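Local coordinates for CELL division control protein 6 (Pyrobaculum aerophilum, PDB 1FNN), which binds adenine nucleotide (ADP) and probably hydrolyses ATP as an AAA+ protein of the Cdc6/Cdc18 family, and is thought to take part in regulating DNA replication, at residues D200-R205 / L242-L247. Sequence-based numbering, arbitrary orientation.
Sequences DILLDR and LAIDIL. With ADP (adenosine-5'-diphosphate), chain D.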
loop_
_atom_site.group_PDB
_atom_site.type_symbol
_atom_site.label_atom_id
_atom_site.label_comp_id
_atom_site.label_asym_id
_atom_site.label_seq_id
_atom_site.Cartn_x
_atom_site.Cartn_y
_atom_site.Cartn_z
ATOM N N ASP A 200 4.938 11.942 1.630
ATOM C CA ASP A 200 3.974 12.807 2.380
ATOM C C ASP A 200 3.188 11.982 3.404
ATOM O O ASP A 200 2.857 12.438 4.487
ATOM C CB ASP A 200 3.045 13.505 1.423
ATOM C CG ASP A 200 3.702 14.485 0.462
ATOM O OD1 ASP A 200 4.717 15.106 0.815
ATOM O OD2 ASP A 200 3.165 14.610 -0.648
ATOM N N ILE A 201 2.758 10.786 3.032
ATOM C CA ILE A 201 2.087 9.878 3.951
ATOM C C ILE A 201 2.962 9.582 5.159
ATOM O O ILE A 201 2.532 9.641 6.327
ATOM C CB ILE A 201 1.710 8.595 3.238
ATOM C CG1 ILE A 201 0.680 8.963 2.149
ATOM C CG2 ILE A 201 1.182 7.515 4.198
ATOM C CD1 ILE A 201 0.322 7.786 1.242
ATOM N N LEU A 202 4.217 9.163 4.893
ATOM C CA LEU A 202 5.119 8.864 5.997
ATOM C C LEU A 202 5.425 10.065 6.869
ATOM O O LEU A 202 5.551 9.910 8.095
ATOM C CB LEU A 202 6.453 8.282 5.497
ATOM C CG LEU A 202 6.398 6.954 4.758
ATOM C CD1 LEU A 202 7.812 6.472 4.385
ATOM C CD2 LEU A 202 5.795 5.875 5.643
ATOM N N LEU A 203 5.518 11.276 6.328
ATOM C CA LEU A 203 5.823 12.408 7.191
ATOM C C LEU A 203 4.662 12.613 8.191
ATOM O O LEU A 203 4.860 13.001 9.355
ATOM C CB LEU A 203 6.034 13.633 6.292
ATOM C CG LEU A 203 6.410 14.910 7.033
ATOM C CD1 LEU A 203 7.651 14.701 7.899
ATOM C CD2 LEU A 203 6.599 16.081 6.076
ATOM N N ASP A 204 3.430 12.476 7.689
ATOM C CA ASP A 204 2.256 12.549 8.580
ATOM C C ASP A 204 2.370 11.536 9.695
ATOM O O ASP A 204 2.132 11.855 10.892
ATOM C CB ASP A 204 0.972 12.370 7.743
ATOM C CG ASP A 204 0.431 13.635 7.151
ATOM O OD1 ASP A 204 -0.599 13.615 6.442
ATOM O OD2 ASP A 204 1.010 14.725 7.362
ATOM N N ARG A 205 2.611 10.240 9.390
ATOM C CA ARG A 205 2.776 9.234 10.404
ATOM C C ARG A 205 3.905 9.561 11.377
ATOM O O ARG A 205 3.779 9.325 12.616
ATOM C CB ARG A 205 3.008 7.810 9.844
ATOM C CG ARG A 205 1.891 7.369 8.865
ATOM C CD ARG A 205 0.582 7.100 9.682
ATOM N NE ARG A 205 -0.503 6.919 8.686
ATOM C CZ ARG A 205 -1.245 5.827 8.659
ATOM N NH1 ARG A 205 -1.069 4.835 9.515
ATOM N NH2 ARG A 205 -2.193 5.750 7.732
ATOM N N LEU A 242 3.179 -1.130 3.138
ATOM C CA LEU A 242 4.592 -1.543 3.229
ATOM C C LEU A 242 5.445 -0.395 3.687
ATOM O O LEU A 242 6.321 -0.625 4.519
ATOM C CB LEU A 242 5.021 -1.987 1.805
ATOM C CG LEU A 242 6.474 -2.419 1.640
ATOM C CD1 LEU A 242 6.759 -3.619 2.523
ATOM C CD2 LEU A 242 6.732 -2.707 0.135
ATOM N N ALA A 243 5.274 0.814 3.139
ATOM C CA ALA A 243 6.095 1.935 3.535
ATOM C C ALA A 243 5.922 2.242 5.015
ATOM O O ALA A 243 6.901 2.450 5.736
ATOM C CB ALA A 243 5.855 3.172 2.682
ATOM N N ILE A 244 4.661 2.237 5.481
ATOM C CA ILE A 244 4.453 2.523 6.933
ATOM C C ILE A 244 5.012 1.415 7.797
ATOM O O ILE A 244 5.590 1.597 8.867
ATOM C CB ILE A 244 2.920 2.735 7.177
ATOM C CG1 ILE A 244 2.453 3.982 6.417
ATOM C CG2 ILE A 244 2.681 2.829 8.693
ATOM C CD1 ILE A 244 0.937 4.098 6.182
ATOM N N ASP A 245 4.897 0.162 7.374
ATOM C CA ASP A 245 5.437 -0.974 8.100
ATOM C C ASP A 245 6.969 -0.831 8.204
ATOM O O ASP A 245 7.531 -0.992 9.283
ATOM C CB ASP A 245 5.021 -2.223 7.326
ATOM C CG ASP A 245 5.379 -3.583 7.842
ATOM O OD1 ASP A 245 5.799 -3.770 8.983
ATOM O OD2 ASP A 245 5.266 -4.599 7.128
ATOM N N ILE A 246 7.622 -0.374 7.109
ATOM C CA ILE A 246 9.076 -0.203 7.192
ATOM C C ILE A 246 9.444 0.920 8.129
ATOM O O ILE A 246 10.432 0.787 8.868
ATOM C CB ILE A 246 9.687 0.015 5.762
ATOM C CG1 ILE A 246 9.620 -1.329 5.010
ATOM C CG2 ILE A 246 11.103 0.564 5.924
ATOM C CD1 ILE A 246 9.819 -1.122 3.478
ATOM N N LEU A 247 8.752 2.066 8.089
ATOM C CA LEU A 247 9.030 3.157 9.006
ATOM C C LEU A 247 8.939 2.715 10.477
ATOM O O LEU A 247 9.844 2.942 11.305
ATOM C CB LEU A 247 8.084 4.343 8.773
ATOM C CG LEU A 247 8.148 5.538 9.713
ATOM C CD1 LEU A 247 9.574 6.126 9.815
ATOM C CD2 LEU A 247 7.234 6.682 9.271
HETATM P PB ADP D . -5.824 -0.842 0.545
HETATM O O1B ADP D . -7.223 -1.312 0.920
HETATM O O2B ADP D . -5.776 -0.086 -0.659
HETATM O O3B ADP D . -5.116 -2.112 0.423
HETATM P PA ADP D . -5.236 0.689 2.865
HETATM O O1A ADP D . -6.466 1.500 2.875
HETATM O O2A ADP D . -5.266 -0.348 3.903
HETATM O O3A ADP D . -5.004 0.081 1.475
HETATM O "O5'" ADP D . -3.912 1.601 3.184
HETATM C "C5'" ADP D . -2.747 0.878 3.540
HETATM C "C4'" ADP D . -2.105 1.648 4.712
HETATM O "O4'" ADP D . -1.755 2.933 4.251
HETATM C "C3'" ADP D . -3.028 1.882 5.901
HETATM O "O3'" ADP D . -2.233 1.923 7.073
HETATM C "C2'" ADP D . -3.629 3.189 5.508
HETATM O "O2'" ADP D . -4.144 3.911 6.627
HETATM C "C1'" ADP D . -2.398 3.924 4.960
HETATM N N9 ADP D . -2.846 4.849 3.994
HETATM C C8 ADP D . -3.172 4.560 2.695
HETATM N N7 ADP D . -3.308 5.597 1.924
HETATM C C5 ADP D . -3.050 6.650 2.786
HETATM C C6 ADP D . -3.056 8.041 2.591
HETATM N N6 ADP D . -3.361 8.569 1.416
HETATM N N1 ADP D . -2.787 8.827 3.636
HETATM C C2 ADP D . -2.527 8.272 4.805
HETATM N N3 ADP D . -2.488 6.981 5.132
HETATM C C4 ADP D . -2.769 6.212 4.045
#
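Leu202 fits its CD2 methyl into the surface of the other helix, between Ala243, Ile244 and Leu247. Leu202 CD2 lies 4.0 Å from Ala243 CB and 3.9 Å from Ile244 CG1, and also meets Leu247 CD2. Nearer the nucleotide, the Ile244 CD1 methyl touches Ile201 CG2 at 4.0 Å. Between the two segments the contact is van der Waals, with no hydrogen bond across.

The polar part belongs to Arg205 and the ADP. A bend at chi2 (-71°) turns CD aside; farther out, Arg205 NH2 donates to both N3 of the adenine and O2' of the ribose, each at 2.9 Å. Both bonds are somewhat bent, the N-H...acceptor angle being 144° to N3 and little wider to O2'. O2' lies in the guanidinium plane, while Ile244 CD1 sits 3.7 Å above the centre of one face. Arg205 NH1 is held separately by the carbonyl of Val9. A leucine here removes the guanidinium and would probably leave N3, O2' and the Val9 carbonyl without this donor.

Van der Waals contacts add to the pocket: Ile201 CD1 rests 3.6 Å from C6 of the adenine, and Ile244 CD1 is 3.5 Å from O4' of the ribose. Segments 200-205 and 242-247, on helices 195-209 and 240-256, cross at -41° as an adenosine-facing wall of the AAA+ lid, with helix 217-227 packing against Leu202, Ala243 and Leu247.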